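Local structure of mandelate racemase/muconate lactonizing enzyme, C-terminal domain protein (Paracoccus denitrificans, 4DWD) at residues P127-I132 / Y219-E224; K160-G165 / L325-D330; T279-C284 / V293-H298; V226-V231 / G248-T253; V304-N309 / N338-V343. The protein binds magnesium and, as a member of the enolase superfamily, may act as a hydro-lyase. One frame throughout, in Å; residues are numbered along the deposited sequence. Where two conformers were deposited one is given.

Interaction 1 (P127-I132 / Y219-E224); sequences PCYSSI and YSWFEE
Inside the modified TIM barrel of the enolase superfamily, Tyr129 of strand 125-132 and Trp221 of strand 221-223 reach inward and meet across the barrel interior as a T-shaped (edge-to-face) aromatic pair. The benzene part of the indole presents its edge: Trp221 CZ2 stands 4.0 Å from Tyr129 CZ, over one face of the phenol ring but shifted toward its rim. Ring centroids lie 5.3 Å apart and the planes stand at 77°, so the weakly positive C-H edge of the tryptophan is aimed at the electron-rich face of the tyrosine. Two large flat side chains suit this place because the backbones are far apart, with 12.4 Å between Tyr129 CA and Ser220 CA.

The indole is also fixed at its polar corner. Trp221 NE1 donates to Glu223 OE1 at 3.3 Å with an N-H...O angle of 164°. The oxygen lies in the indole plane and is met on its anti lone pair. Lys160 joins the two halves, its NZ forming a salt bridge with Glu223 OE1 and a hydrogen bond with Tyr129 OH.

Glu223 belongs to a calcium-binding site together with Asp197 and Glu249. Trp221 thus probably acts as a second-shell residue, itself braced by Tyr129: Trp221 NE1 and Lys160 NZ both engage OE1, which probably restricts the rotation of this metal-binding carboxylate within the buried interior.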
# COMPACT_ATOMS: atom_id res chain seq x y z
N PRO B 127 36.25 -15.56 9.32
CA PRO B 127 36.70 -14.30 9.94
C PRO B 127 35.85 -13.94 11.16
O PRO B 127 34.66 -14.26 11.21
CB PRO B 127 36.51 -13.26 8.83
CG PRO B 127 35.50 -13.87 7.91
CD PRO B 127 35.73 -15.35 7.96
N CYS B 128 36.47 -13.28 12.13
CA CYS B 128 35.75 -12.82 13.32
C CYS B 128 35.59 -11.29 13.34
O CYS B 128 36.32 -10.57 12.65
CB CYS B 128 36.44 -13.30 14.60
SG CYS B 128 37.92 -12.36 15.09
N TYR B 129 34.62 -10.80 14.11
CA TYR B 129 34.60 -9.38 14.48
C TYR B 129 34.62 -9.25 15.99
O TYR B 129 33.97 -10.02 16.70
CB TYR B 129 33.43 -8.62 13.82
CG TYR B 129 32.02 -8.78 14.38
CD1 TYR B 129 31.60 -8.06 15.49
CD2 TYR B 129 31.08 -9.61 13.74
CE1 TYR B 129 30.30 -8.16 15.98
CE2 TYR B 129 29.77 -9.72 14.22
CZ TYR B 129 29.40 -8.99 15.34
OH TYR B 129 28.12 -9.08 15.83
N SER B 130 35.40 -8.29 16.49
CA SER B 130 35.47 -8.03 17.92
C SER B 130 34.23 -7.25 18.32
O SER B 130 34.02 -6.12 17.86
CB SER B 130 36.72 -7.22 18.27
OG SER B 130 37.90 -7.93 17.95
N SER B 131 33.42 -7.87 19.17
CA SER B 131 32.17 -7.28 19.63
C SER B 131 32.40 -6.80 21.06
O SER B 131 32.56 -7.61 21.97
CB SER B 131 31.07 -8.34 19.56
OG SER B 131 29.81 -7.77 19.83
N ILE B 132 32.42 -5.48 21.23
CA ILE B 132 32.89 -4.82 22.45
C ILE B 132 31.74 -4.07 23.12
O ILE B 132 31.25 -3.06 22.60
CB ILE B 132 34.03 -3.85 22.11
CG1 ILE B 132 35.10 -4.61 21.32
CG2 ILE B 132 34.54 -3.16 23.37
CD1 ILE B 132 36.19 -3.76 20.72
N TYR B 219 30.41 4.20 9.09
CA TYR B 219 30.11 2.93 9.76
C TYR B 219 29.37 1.98 8.81
O TYR B 219 28.65 2.43 7.91
CB TYR B 219 29.33 3.14 11.07
CG TYR B 219 30.22 3.40 12.28
CD1 TYR B 219 31.13 4.47 12.29
CD2 TYR B 219 30.13 2.59 13.42
CE1 TYR B 219 31.95 4.69 13.39
CE2 TYR B 219 30.95 2.81 14.53
CZ TYR B 219 31.85 3.86 14.51
OH TYR B 219 32.66 4.05 15.62
N SER B 220 29.54 0.69 9.06
CA SER B 220 29.01 -0.32 8.15
C SER B 220 27.61 -0.81 8.50
O SER B 220 26.80 -1.05 7.60
CB SER B 220 29.98 -1.48 7.99
OG SER B 220 31.07 -1.07 7.19
N TRP B 221 27.30 -0.93 9.78
CA TRP B 221 25.96 -1.32 10.19
C TRP B 221 25.60 -0.74 11.52
O TRP B 221 26.49 -0.32 12.28
CB TRP B 221 25.73 -2.84 10.13
CG TRP B 221 26.23 -3.68 11.26
CD1 TRP B 221 25.50 -4.15 12.35
CD2 TRP B 221 27.57 -4.23 11.42
NE1 TRP B 221 26.28 -4.96 13.15
CE2 TRP B 221 27.54 -5.05 12.64
CE3 TRP B 221 28.75 -4.16 10.68
CZ2 TRP B 221 28.67 -5.73 13.09
CZ3 TRP B 221 29.88 -4.85 11.15
CH2 TRP B 221 29.83 -5.61 12.33
N PHE B 222 24.30 -0.74 11.80
CA PHE B 222 23.70 -0.06 12.95
C PHE B 222 22.68 -1.01 13.54
O PHE B 222 21.61 -1.21 12.98
CB PHE B 222 23.05 1.23 12.44
CG PHE B 222 22.49 2.17 13.50
CD1 PHE B 222 22.92 2.17 14.84
CD2 PHE B 222 21.56 3.14 13.11
CE1 PHE B 222 22.40 3.10 15.75
CE2 PHE B 222 21.04 4.05 14.02
CZ PHE B 222 21.46 4.04 15.33
N GLU B 223 23.04 -1.64 14.66
CA GLU B 223 22.28 -2.74 15.22
C GLU B 223 21.30 -2.27 16.29
O GLU B 223 21.65 -1.46 17.15
CB GLU B 223 23.26 -3.78 15.79
CG GLU B 223 22.64 -5.06 16.30
CD GLU B 223 23.66 -6.18 16.47
OE1 GLU B 223 24.73 -6.13 15.81
OE2 GLU B 223 23.37 -7.13 17.23
N GLU B 224 20.07 -2.80 16.21
CA GLU B 224 19.04 -2.60 17.24
C GLU B 224 18.88 -1.13 17.68
O GLU B 224 18.94 -0.82 18.88
CB GLU B 224 19.28 -3.53 18.44
CG GLU B 224 19.19 -5.02 18.10
CD GLU B 224 17.78 -5.59 18.19
OE1 GLU B 224 16.92 -5.02 18.90
OE2 GLU B 224 17.53 -6.65 17.58

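Interaction 2 (K160-G165 / L325-D330); sequences KIRWDG and LADRWD
Charge pairing carries the contact between Arg162 and Asp327. The guanidinium approaches end-on, and both terminal nitrogens converge on one oxygen: Arg162 NH1 lies 2.8 Å from Asp327 OD1, and Arg162 NH2 lies 2.9 Å from the same Asp327 OD1. That oxygen sits near the guanidinium plane and is met on its syn side, while the two flat groups are turned 76° apart; sharing one acceptor bends both bonds to about 140°. Asp164 widens the network through a longer salt bridge of its OD2 to Arg162 NH2, at 3.4 Å. Arginine suits the place because its fan of N-H groups can serve both carboxylates, and Ser131 OG as well.

Van der Waals contact adds little: Ala326 CB is 4.2 Å from Arg162 NH1.

Asp327 OD2 bonds to Gly133 N, just past strand 125-132. The salt bridge therefore joins the ends of strands 158-162 and 323-325 across the strand between them, while Trp329 turns to helix 140-154.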
# COMPACT_ATOMS: atom_id res chain seq x y z
N LYS B 160 32.71 -4.14 16.38
CA LYS B 160 31.38 -3.60 16.71
C LYS B 160 31.43 -3.08 18.13
O LYS B 160 31.86 -3.80 19.03
CB LYS B 160 30.29 -4.68 16.58
CG LYS B 160 28.87 -4.14 16.76
CD LYS B 160 27.80 -5.20 16.56
CE LYS B 160 27.60 -6.01 17.83
NZ LYS B 160 26.73 -7.20 17.59
N ILE B 161 31.03 -1.82 18.30
CA ILE B 161 30.94 -1.22 19.64
C ILE B 161 29.47 -1.21 20.09
O ILE B 161 28.59 -0.70 19.38
CB ILE B 161 31.59 0.18 19.71
CG1 ILE B 161 31.13 1.09 18.55
CG2 ILE B 161 33.10 0.01 19.70
CD1 ILE B 161 31.65 2.52 18.62
N ARG B 162 29.21 -1.80 21.25
CA ARG B 162 27.84 -1.96 21.76
C ARG B 162 27.66 -1.12 23.00
O ARG B 162 28.60 -0.94 23.78
CB ARG B 162 27.53 -3.43 22.09
CG ARG B 162 28.13 -4.46 21.15
CD ARG B 162 27.48 -5.84 21.32
NE ARG B 162 27.44 -6.22 22.73
CZ ARG B 162 28.43 -6.80 23.39
NH1 ARG B 162 29.57 -7.13 22.77
NH2 ARG B 162 28.29 -7.07 24.68
N TRP B 163 26.44 -0.65 23.22
CA TRP B 163 26.17 0.28 24.30
C TRP B 163 25.81 -0.35 25.59
O TRP B 163 26.34 0.03 26.65
CB TRP B 163 25.17 1.35 23.86
CG TRP B 163 25.91 2.63 23.63
CD1 TRP B 163 25.75 3.83 24.31
CD2 TRP B 163 27.04 2.84 22.72
NE1 TRP B 163 26.66 4.76 23.87
CE2 TRP B 163 27.47 4.22 22.92
CE3 TRP B 163 27.72 2.05 21.79
CZ2 TRP B 163 28.52 4.78 22.20
CZ3 TRP B 163 28.77 2.62 21.06
CH2 TRP B 163 29.17 3.95 21.27
N ASP B 164 24.91 -1.32 25.53
CA ASP B 164 24.41 -2.00 26.73
C ASP B 164 23.98 -1.03 27.83
O ASP B 164 24.35 -1.19 29.00
CB ASP B 164 25.44 -3.01 27.24
CG ASP B 164 25.71 -4.09 26.23
OD1 ASP B 164 24.73 -4.76 25.84
OD2 ASP B 164 26.87 -4.23 25.80
N GLY B 165 23.17 -0.03 27.46
CA GLY B 165 22.61 0.91 28.43
C GLY B 165 21.34 0.39 29.09
O GLY B 165 20.92 -0.75 28.86
N LEU B 325 32.46 -12.27 17.99
CA LEU B 325 33.29 -12.63 19.14
C LEU B 325 33.11 -11.59 20.24
O LEU B 325 33.70 -10.49 20.21
CB LEU B 325 34.76 -12.79 18.74
CG LEU B 325 35.72 -13.13 19.90
CD1 LEU B 325 35.39 -14.50 20.49
CD2 LEU B 325 37.16 -13.07 19.42
N ALA B 326 32.27 -11.94 21.22
CA ALA B 326 31.86 -10.98 22.25
C ALA B 326 32.78 -10.98 23.48
O ALA B 326 33.74 -11.74 23.56
CB ALA B 326 30.40 -11.20 22.63
N ASP B 327 32.44 -10.12 24.45
CA ASP B 327 33.28 -9.86 25.61
C ASP B 327 33.55 -11.08 26.47
O ASP B 327 32.72 -11.98 26.57
CB ASP B 327 32.64 -8.78 26.49
CG ASP B 327 32.09 -7.62 25.68
OD1 ASP B 327 31.03 -7.81 25.04
OD2 ASP B 327 32.70 -6.53 25.70
N ARG B 328 34.72 -11.10 27.08
CA ARG B 328 35.07 -12.10 28.09
C ARG B 328 34.97 -13.53 27.57
O ARG B 328 34.56 -14.44 28.29
CB ARG B 328 34.24 -11.91 29.37
CG ARG B 328 34.40 -10.55 30.03
CD ARG B 328 35.84 -10.28 30.46
NE ARG B 328 36.44 -11.44 31.12
CZ ARG B 328 36.37 -11.70 32.43
NH1 ARG B 328 35.72 -10.88 33.24
NH2 ARG B 328 36.96 -12.79 32.92
N TRP B 329 35.39 -13.72 26.32
CA TRP B 329 35.43 -15.04 25.74
C TRP B 329 36.39 -15.97 26.45
O TRP B 329 36.29 -17.19 26.30
CB TRP B 329 35.70 -14.98 24.24
CG TRP B 329 36.87 -14.11 23.80
CD1 TRP B 329 36.86 -12.76 23.45
CD2 TRP B 329 38.26 -14.55 23.58
NE1 TRP B 329 38.12 -12.34 23.07
CE2 TRP B 329 39.00 -13.37 23.14
CE3 TRP B 329 38.94 -15.76 23.73
CZ2 TRP B 329 40.36 -13.42 22.84
CZ3 TRP B 329 40.30 -15.80 23.43
CH2 TRP B 329 41.00 -14.65 23.00
N ASP B 330 37.31 -15.40 27.24
CA ASP B 330 38.21 -16.19 28.08
C ASP B 330 37.46 -17.12 29.03
O ASP B 330 38.01 -18.15 29.44
CB ASP B 330 39.14 -15.26 28.89
CG ASP B 330 38.38 -14.38 29.89
OD1 ASP B 330 38.60 -14.50 31.11
OD2 ASP B 330 37.57 -13.55 29.46

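Interaction 3 (T279-C284 / V293-H298); sequences TGMMQC and VEFVPH
A backbone hydrogen bond of 2.9 Å from Cys284 N to Gly280 O winds the turn of helix 277-291 that leans on Phe295. Phe295 and Pro297 point from their strand and the loop after it toward this helix, whereas Val296 between them points away.

The phenyl ring reaches the helix surface with its far rim. Its CG is set opposite the backbone N (chi1 -171°), which sends the ring out from the strand. Phe295 CE1 lies 3.8 Å from Cys284 CB, and Phe295 CZ comes 3.7 Å from Met281 O. Cys284 is small, so the ring can pack close to the helix backbone, while Ala285 and Ala288 of the same helix also touch it.

Met281, present as selenomethionine, bends at every side-chain torsion in the same sense, near -70°. The folded chain brings its end methyl back across the interface: Met281 CE is 3.7 Å from Phe295 CZ and 3.6 Å from both Pro297 CB and Pro297 CG. The flexible, unbranched chain of methionine is well suited to filling the angle between a flat ring and a rigid pyrrolidine.

These residues bind the helix to its following strand in the beta-alpha-beta unit of 267-268, 277-291 and 294-295. With only apolar groups meeting side chain to side chain, cohesion rests on close fit and exclusion of water, as expected for the layer between barrel strands and outer helices.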
# COMPACT_ATOMS: atom_id res chain seq x y z
N THR B 279 18.85 -26.65 13.49
CA THR B 279 17.73 -26.88 12.56
C THR B 279 17.00 -25.57 12.24
O THR B 279 16.77 -25.24 11.07
CB THR B 279 16.76 -27.89 13.17
OG1 THR B 279 17.49 -29.08 13.52
CG2 THR B 279 15.66 -28.25 12.18
N GLY B 280 16.66 -24.81 13.28
CA GLY B 280 15.92 -23.57 13.07
C GLY B 280 16.73 -22.48 12.41
O GLY B 280 16.20 -21.70 11.60
N MSE B 281 18.02 -22.41 12.74
CA MSE B 281 18.89 -21.39 12.14
C MSE B 281 19.05 -21.64 10.66
O MSE B 281 19.11 -20.69 9.87
CB MSE B 281 20.21 -21.26 12.89
CG MSE B 281 19.96 -20.64 14.26
SE MSE B 281 19.61 -18.69 14.15
CE MSE B 281 21.43 -18.17 13.72
N MSE B 282 19.09 -22.91 10.24
CA MSE B 282 19.14 -23.22 8.81
C MSE B 282 17.87 -22.77 8.12
O MSE B 282 17.92 -22.27 7.00
CB MSE B 282 19.44 -24.70 8.54
CG MSE B 282 20.82 -25.14 9.03
SE MSE B 282 22.31 -24.35 7.99
CE MSE B 282 22.08 -25.39 6.35
N GLN B 283 16.72 -22.94 8.77
CA GLN B 283 15.46 -22.43 8.21
C GLN B 283 15.46 -20.92 8.12
O GLN B 283 14.96 -20.36 7.14
CB GLN B 283 14.26 -22.90 9.04
CG GLN B 283 14.06 -24.41 8.99
CD GLN B 283 13.15 -24.93 10.08
OE1 GLN B 283 12.71 -24.19 10.97
NE2 GLN B 283 12.86 -26.23 10.02
N CYS B 284 15.99 -20.25 9.14
CA CYS B 284 16.08 -18.80 9.10
C CYS B 284 16.99 -18.32 7.97
O CYS B 284 16.69 -17.32 7.30
CB CYS B 284 16.58 -18.25 10.43
SG CYS B 284 15.40 -18.40 11.80
N VAL B 293 17.95 -10.80 2.15
CA VAL B 293 18.45 -10.08 3.31
C VAL B 293 19.71 -10.77 3.82
O VAL B 293 19.87 -11.99 3.69
CB VAL B 293 17.39 -9.92 4.43
CG1 VAL B 293 16.06 -9.38 3.91
CG2 VAL B 293 17.17 -11.18 5.20
N GLU B 294 20.59 -9.97 4.41
CA GLU B 294 21.82 -10.48 5.02
C GLU B 294 21.52 -11.30 6.27
O GLU B 294 20.58 -11.01 7.00
CB GLU B 294 22.77 -9.34 5.39
CG GLU B 294 23.41 -8.60 4.23
CD GLU B 294 24.28 -7.47 4.73
OE1 GLU B 294 25.43 -7.73 5.16
OE2 GLU B 294 23.82 -6.31 4.71
N PHE B 295 22.33 -12.33 6.49
CA PHE B 295 22.17 -13.24 7.64
C PHE B 295 23.44 -13.21 8.49
O PHE B 295 24.49 -13.72 8.08
CB PHE B 295 21.86 -14.64 7.13
CG PHE B 295 21.47 -15.60 8.20
CD1 PHE B 295 20.20 -15.52 8.79
CD2 PHE B 295 22.35 -16.60 8.61
CE1 PHE B 295 19.83 -16.42 9.77
CE2 PHE B 295 21.97 -17.51 9.59
CZ PHE B 295 20.71 -17.41 10.17
N VAL B 296 23.36 -12.55 9.65
CA VAL B 296 24.54 -12.25 10.47
C VAL B 296 24.18 -12.56 11.94
O VAL B 296 23.81 -11.67 12.69
CB VAL B 296 25.01 -10.78 10.31
CG1 VAL B 296 26.29 -10.52 11.10
CG2 VAL B 296 25.21 -10.42 8.83
N PRO B 297 24.25 -13.83 12.33
CA PRO B 297 23.73 -14.23 13.65
C PRO B 297 24.35 -13.48 14.82
O PRO B 297 25.56 -13.22 14.84
CB PRO B 297 24.11 -15.70 13.73
CG PRO B 297 24.10 -16.16 12.31
CD PRO B 297 24.68 -14.99 11.53
N HIS B 298 23.52 -13.19 15.81
CA HIS B 298 23.99 -12.76 17.13
C HIS B 298 24.51 -13.98 17.86
O HIS B 298 23.87 -15.05 17.85
CB HIS B 298 22.81 -12.15 17.86
CG HIS B 298 23.08 -11.77 19.29
ND1 HIS B 298 22.98 -12.65 20.31
CD2 HIS B 298 23.41 -10.55 19.86
CE1 HIS B 298 23.25 -12.02 21.47
NE2 HIS B 298 23.52 -10.74 21.20

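Interaction 4 (V226-V231 / G248-T253); sequences VQHYHV and GEQTYT
Gln250 crosses over one face of the His228 imidazole. Its CB sits over the face, 3.9 Å from the ring centroid and 29° off the normal, a CH-pi contact in which Gln250 CB is 3.6 Å from His228 CD2. Beyond CG the chain is extended (chi2 -176°), carrying the amide across to the ND1 side. There Gln250 CD is 3.7 Å from His228 ND1, with the amide and ring planes 29° apart and stacked.

At the tip, Gln250 OE1 stands 3.3 Å above His228 ND1, where the angle is too poor for a hydrogen bond; Gln250 NE2 lies 3.7 Å from His228 CB. The polar partner of both residues is Arg167, whose NH1 bonds to Gln250 OE1 and NH2 to His228 ND1. A flat amide stacked on a flat ring suits this shared grip, since each can stack while presenting an acceptor to one guanidinium.

Val83 of a neighbouring subunit packs on His228. Both segments are loops that follow barrel strands, each holding a type I turn, Gln227 to His230 and Gly248 to Thr251, and Glu249 beside Gln250 binds calcium: this is the strand-end loop region that frames the metal site of enolase-superfamily barrels.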
# COMPACT_ATOMS: atom_id res chain seq x y z
N VAL B 226 16.20 0.94 17.86
CA VAL B 226 15.01 1.25 18.67
C VAL B 226 14.62 0.04 19.51
O VAL B 226 15.20 -1.04 19.36
CB VAL B 226 13.83 1.73 17.78
CG1 VAL B 226 14.26 2.95 16.97
CG2 VAL B 226 13.31 0.61 16.86
N GLN B 227 13.65 0.21 20.42
CA GLN B 227 13.19 -0.94 21.21
C GLN B 227 12.74 -2.07 20.29
O GLN B 227 12.04 -1.84 19.31
CB GLN B 227 12.06 -0.52 22.16
CG GLN B 227 12.44 0.58 23.14
CD GLN B 227 13.37 0.15 24.25
OE1 GLN B 227 13.63 -1.04 24.44
NE2 GLN B 227 13.85 1.12 25.03
N HIS B 228 13.11 -3.30 20.63
CA HIS B 228 12.88 -4.43 19.73
C HIS B 228 11.41 -4.71 19.53
O HIS B 228 11.04 -5.27 18.50
CB HIS B 228 13.59 -5.69 20.26
CG HIS B 228 12.74 -6.50 21.20
ND1 HIS B 228 12.57 -6.17 22.49
CD2 HIS B 228 11.98 -7.64 20.98
CE1 HIS B 228 11.74 -7.05 23.07
NE2 HIS B 228 11.37 -7.95 22.14
N TYR B 229 10.59 -4.33 20.51
CA TYR B 229 9.17 -4.56 20.40
C TYR B 229 8.50 -3.72 19.31
O TYR B 229 7.43 -4.08 18.84
CB TYR B 229 8.46 -4.44 21.77
CG TYR B 229 8.96 -3.41 22.77
CD1 TYR B 229 8.57 -2.08 22.67
CD2 TYR B 229 9.74 -3.79 23.87
CE1 TYR B 229 8.96 -1.14 23.61
CE2 TYR B 229 10.14 -2.84 24.82
CZ TYR B 229 9.75 -1.52 24.68
OH TYR B 229 10.15 -0.57 25.62
N HIS B 230 9.16 -2.64 18.88
CA HIS B 230 8.61 -1.78 17.82
C HIS B 230 9.11 -2.26 16.48
O HIS B 230 10.03 -1.68 15.90
CB HIS B 230 9.01 -0.31 18.03
CG HIS B 230 8.65 0.27 19.38
ND1 HIS B 230 7.42 0.12 19.93
CD2 HIS B 230 9.39 1.04 20.27
CE1 HIS B 230 7.39 0.75 21.12
NE2 HIS B 230 8.60 1.31 21.33
N VAL B 231 8.47 -3.30 15.96
CA VAL B 231 8.94 -3.93 14.72
C VAL B 231 8.70 -3.00 13.52
O VAL B 231 9.57 -2.86 12.64
CB VAL B 231 8.25 -5.30 14.51
CG1 VAL B 231 8.65 -5.90 13.17
CG2 VAL B 231 8.65 -6.25 15.63
N GLY B 248 17.01 -8.62 15.04
CA GLY B 248 16.74 -10.06 15.04
C GLY B 248 17.26 -10.79 16.26
O GLY B 248 16.84 -11.91 16.53
N GLU B 249 18.15 -10.19 17.02
CA GLU B 249 18.70 -10.91 18.17
C GLU B 249 17.63 -11.19 19.22
O GLU B 249 17.77 -12.12 19.98
CB GLU B 249 19.89 -10.17 18.79
CG GLU B 249 19.56 -8.82 19.36
CD GLU B 249 20.41 -8.50 20.57
OE1 GLU B 249 19.85 -8.06 21.60
OE2 GLU B 249 21.64 -8.69 20.49
N GLN B 250 16.60 -10.34 19.27
CA GLN B 250 15.45 -10.54 20.16
C GLN B 250 14.21 -10.95 19.36
O GLN B 250 13.09 -10.56 19.69
CB GLN B 250 15.16 -9.29 20.97
CG GLN B 250 16.30 -8.90 21.90
CD GLN B 250 15.95 -7.71 22.76
OE1 GLN B 250 15.17 -7.81 23.71
NE2 GLN B 250 16.52 -6.55 22.43
N THR B 251 14.44 -11.72 18.29
CA THR B 251 13.38 -12.33 17.51
C THR B 251 13.51 -13.85 17.64
O THR B 251 14.61 -14.39 17.44
CB THR B 251 13.47 -11.88 16.04
OG1 THR B 251 13.39 -10.46 15.98
CG2 THR B 251 12.35 -12.48 15.21
N TYR B 252 12.41 -14.54 17.96
CA TYR B 252 12.51 -15.91 18.47
C TYR B 252 11.75 -16.96 17.69
O TYR B 252 11.80 -18.13 18.04
CB TYR B 252 12.07 -15.97 19.95
CG TYR B 252 12.82 -14.98 20.84
CD1 TYR B 252 14.07 -15.31 21.38
CD2 TYR B 252 12.26 -13.73 21.15
CE1 TYR B 252 14.75 -14.42 22.19
CE2 TYR B 252 12.93 -12.84 21.98
CZ TYR B 252 14.17 -13.19 22.50
OH TYR B 252 14.89 -12.33 23.31
N THR B 253 11.03 -16.55 16.64
CA THR B 253 10.35 -17.51 15.78
C THR B 253 10.60 -17.20 14.32
O THR B 253 10.92 -16.05 13.96
CB THR B 253 8.81 -17.54 16.00
OG1 THR B 253 8.26 -16.30 15.54
CG2 THR B 253 8.45 -17.77 17.48

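Interaction 5 (V304-N309 / N338-V343); sequences VGHFAN and NPAEPV
A chi1 of 171° swings the imidazole of His306 away from its own backbone N and out from helix 304-314 to Ala340, while in Asn338 CG stands between the backbone N and carbonyl carbon (chi1 63°) and its amide turns to Phe307. The contact belongs to the modified TIM-barrel domain of the enolase superfamily, joining one of its helices to the long loop between strands 323-325 and 346-348.

Ala340 CB sits squarely over the imidazole face, 3.5 Å from the centroid of the His306 ring and 5° off its normal, a CH-pi contact that makes Ala340 CB nearly equidistant from all five ring atoms. A methyl is small enough to settle on the centre of the ring. Phe347 meets the same histidine ring edge-to-face.

The next residue, Phe307, offers its edge instead. The backbone oxygen Asn338 O lies in the phenyl plane, facing the weakly positive C-H rim, an electrostatically favourable approach. The Asn338 amide is inclined 45° to the ring, with its ND2 3.6 Å from Phe307 CZ. Asparagine suits this rim because its amide has polar partners of its own: OD1 accepts from Val358 N and ND2 donates to Gly356 O. Asn338 O itself is shared between two carbons, standing 3.2 Å from both Phe307 CE1 and Phe307 CZ.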
# COMPACT_ATOMS: atom_id res chain seq x y z
N VAL B 304 29.71 -23.98 23.57
CA VAL B 304 28.74 -24.73 22.75
C VAL B 304 28.04 -23.86 21.70
O VAL B 304 27.99 -24.22 20.53
CB VAL B 304 27.72 -25.49 23.63
CG1 VAL B 304 26.63 -26.18 22.81
CG2 VAL B 304 28.44 -26.52 24.48
N GLY B 305 27.53 -22.69 22.11
CA GLY B 305 26.82 -21.81 21.17
C GLY B 305 27.72 -21.34 20.04
O GLY B 305 27.29 -21.23 18.90
N HIS B 306 28.99 -21.06 20.35
CA HIS B 306 29.92 -20.65 19.32
C HIS B 306 30.11 -21.74 18.31
O HIS B 306 30.10 -21.48 17.10
CB HIS B 306 31.25 -20.28 19.95
CG HIS B 306 32.34 -20.05 18.95
ND1 HIS B 306 32.46 -18.90 18.25
CD2 HIS B 306 33.38 -20.88 18.54
CE1 HIS B 306 33.53 -19.00 17.43
NE2 HIS B 306 34.10 -20.20 17.62
N PHE B 307 30.29 -22.97 18.78
CA PHE B 307 30.51 -24.08 17.86
C PHE B 307 29.30 -24.33 16.97
O PHE B 307 29.44 -24.52 15.76
CB PHE B 307 30.92 -25.34 18.63
CG PHE B 307 32.39 -25.44 18.90
CD1 PHE B 307 33.01 -24.58 19.81
CD2 PHE B 307 33.15 -26.40 18.26
CE1 PHE B 307 34.37 -24.67 20.05
CE2 PHE B 307 34.51 -26.50 18.49
CZ PHE B 307 35.12 -25.63 19.39
N ALA B 308 28.10 -24.31 17.55
CA ALA B 308 26.89 -24.44 16.73
C ALA B 308 26.82 -23.35 15.67
O ALA B 308 26.56 -23.62 14.49
CB ALA B 308 25.65 -24.41 17.61
N ASN B 309 27.09 -22.12 16.09
CA ASN B 309 27.08 -20.96 15.21
C ASN B 309 28.05 -21.12 14.03
O ASN B 309 27.66 -20.89 12.88
CB ASN B 309 27.40 -19.70 16.03
CG ASN B 309 27.08 -18.40 15.29
OD1 ASN B 309 26.03 -18.26 14.67
ND2 ASN B 309 27.99 -17.43 15.39
N ASN B 338 38.63 -26.35 24.23
CA ASN B 338 38.85 -25.70 22.95
C ASN B 338 37.79 -24.64 22.61
O ASN B 338 37.26 -24.63 21.50
CB ASN B 338 38.94 -26.73 21.82
CG ASN B 338 37.66 -27.52 21.63
OD1 ASN B 338 36.82 -27.60 22.53
ND2 ASN B 338 37.51 -28.11 20.46
N PRO B 339 37.48 -23.74 23.56
CA PRO B 339 36.48 -22.70 23.29
C PRO B 339 36.98 -21.67 22.27
O PRO B 339 38.15 -21.72 21.87
CB PRO B 339 36.28 -22.06 24.66
CG PRO B 339 37.62 -22.19 25.32
CD PRO B 339 38.17 -23.51 24.85
N ALA B 340 36.10 -20.77 21.84
CA ALA B 340 36.42 -19.76 20.83
C ALA B 340 37.72 -19.02 21.13
O ALA B 340 37.90 -18.48 22.22
CB ALA B 340 35.28 -18.76 20.72
N GLU B 341 38.61 -18.99 20.15
CA GLU B 341 39.91 -18.32 20.29
C GLU B 341 40.44 -18.07 18.88
O GLU B 341 40.86 -19.01 18.20
CB GLU B 341 40.88 -19.19 21.09
CG GLU B 341 42.26 -18.61 21.33
CD GLU B 341 43.06 -19.46 22.31
OE1 GLU B 341 42.46 -20.29 23.02
OE2 GLU B 341 44.30 -19.30 22.36
N PRO B 342 40.40 -16.81 18.43
CA PRO B 342 40.79 -16.55 17.05
C PRO B 342 42.29 -16.74 16.82
O PRO B 342 43.09 -16.54 17.73
CB PRO B 342 40.40 -15.08 16.85
CG PRO B 342 40.47 -14.48 18.21
CD PRO B 342 40.09 -15.57 19.18
N VAL B 343 42.65 -17.17 15.61
CA VAL B 343 44.04 -17.29 15.17
C VAL B 343 44.15 -16.52 13.86
O VAL B 343 43.40 -16.79 12.92
CB VAL B 343 44.43 -18.77 14.95
CG1 VAL B 343 45.82 -18.89 14.35
CG2 VAL B 343 44.35 -19.55 16.26

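How the interactions relate
From the N terminus, 127-132 opens interaction 1 and 160-165 opens interaction 2 before 219-224 closes the first, so these two cross; their strands 125-132 and 158-162 are neighbours in the barrel sheet. Interaction 4 then closes a short loop between 226-231 and 248-253, and interaction 3 a shorter one between 279-284 and 293-298; both nest inside the long loop of interaction 2. Helix segment 304-309 opens interaction 5, which crosses interaction 2, since 325-330 comes before 338-343. Trp329 packs on 340-342 where those two meet. Together the contacts tie the barrel interior, an outer helix layer, strand-end loops and the long loop between strands 323-325 and 346-348.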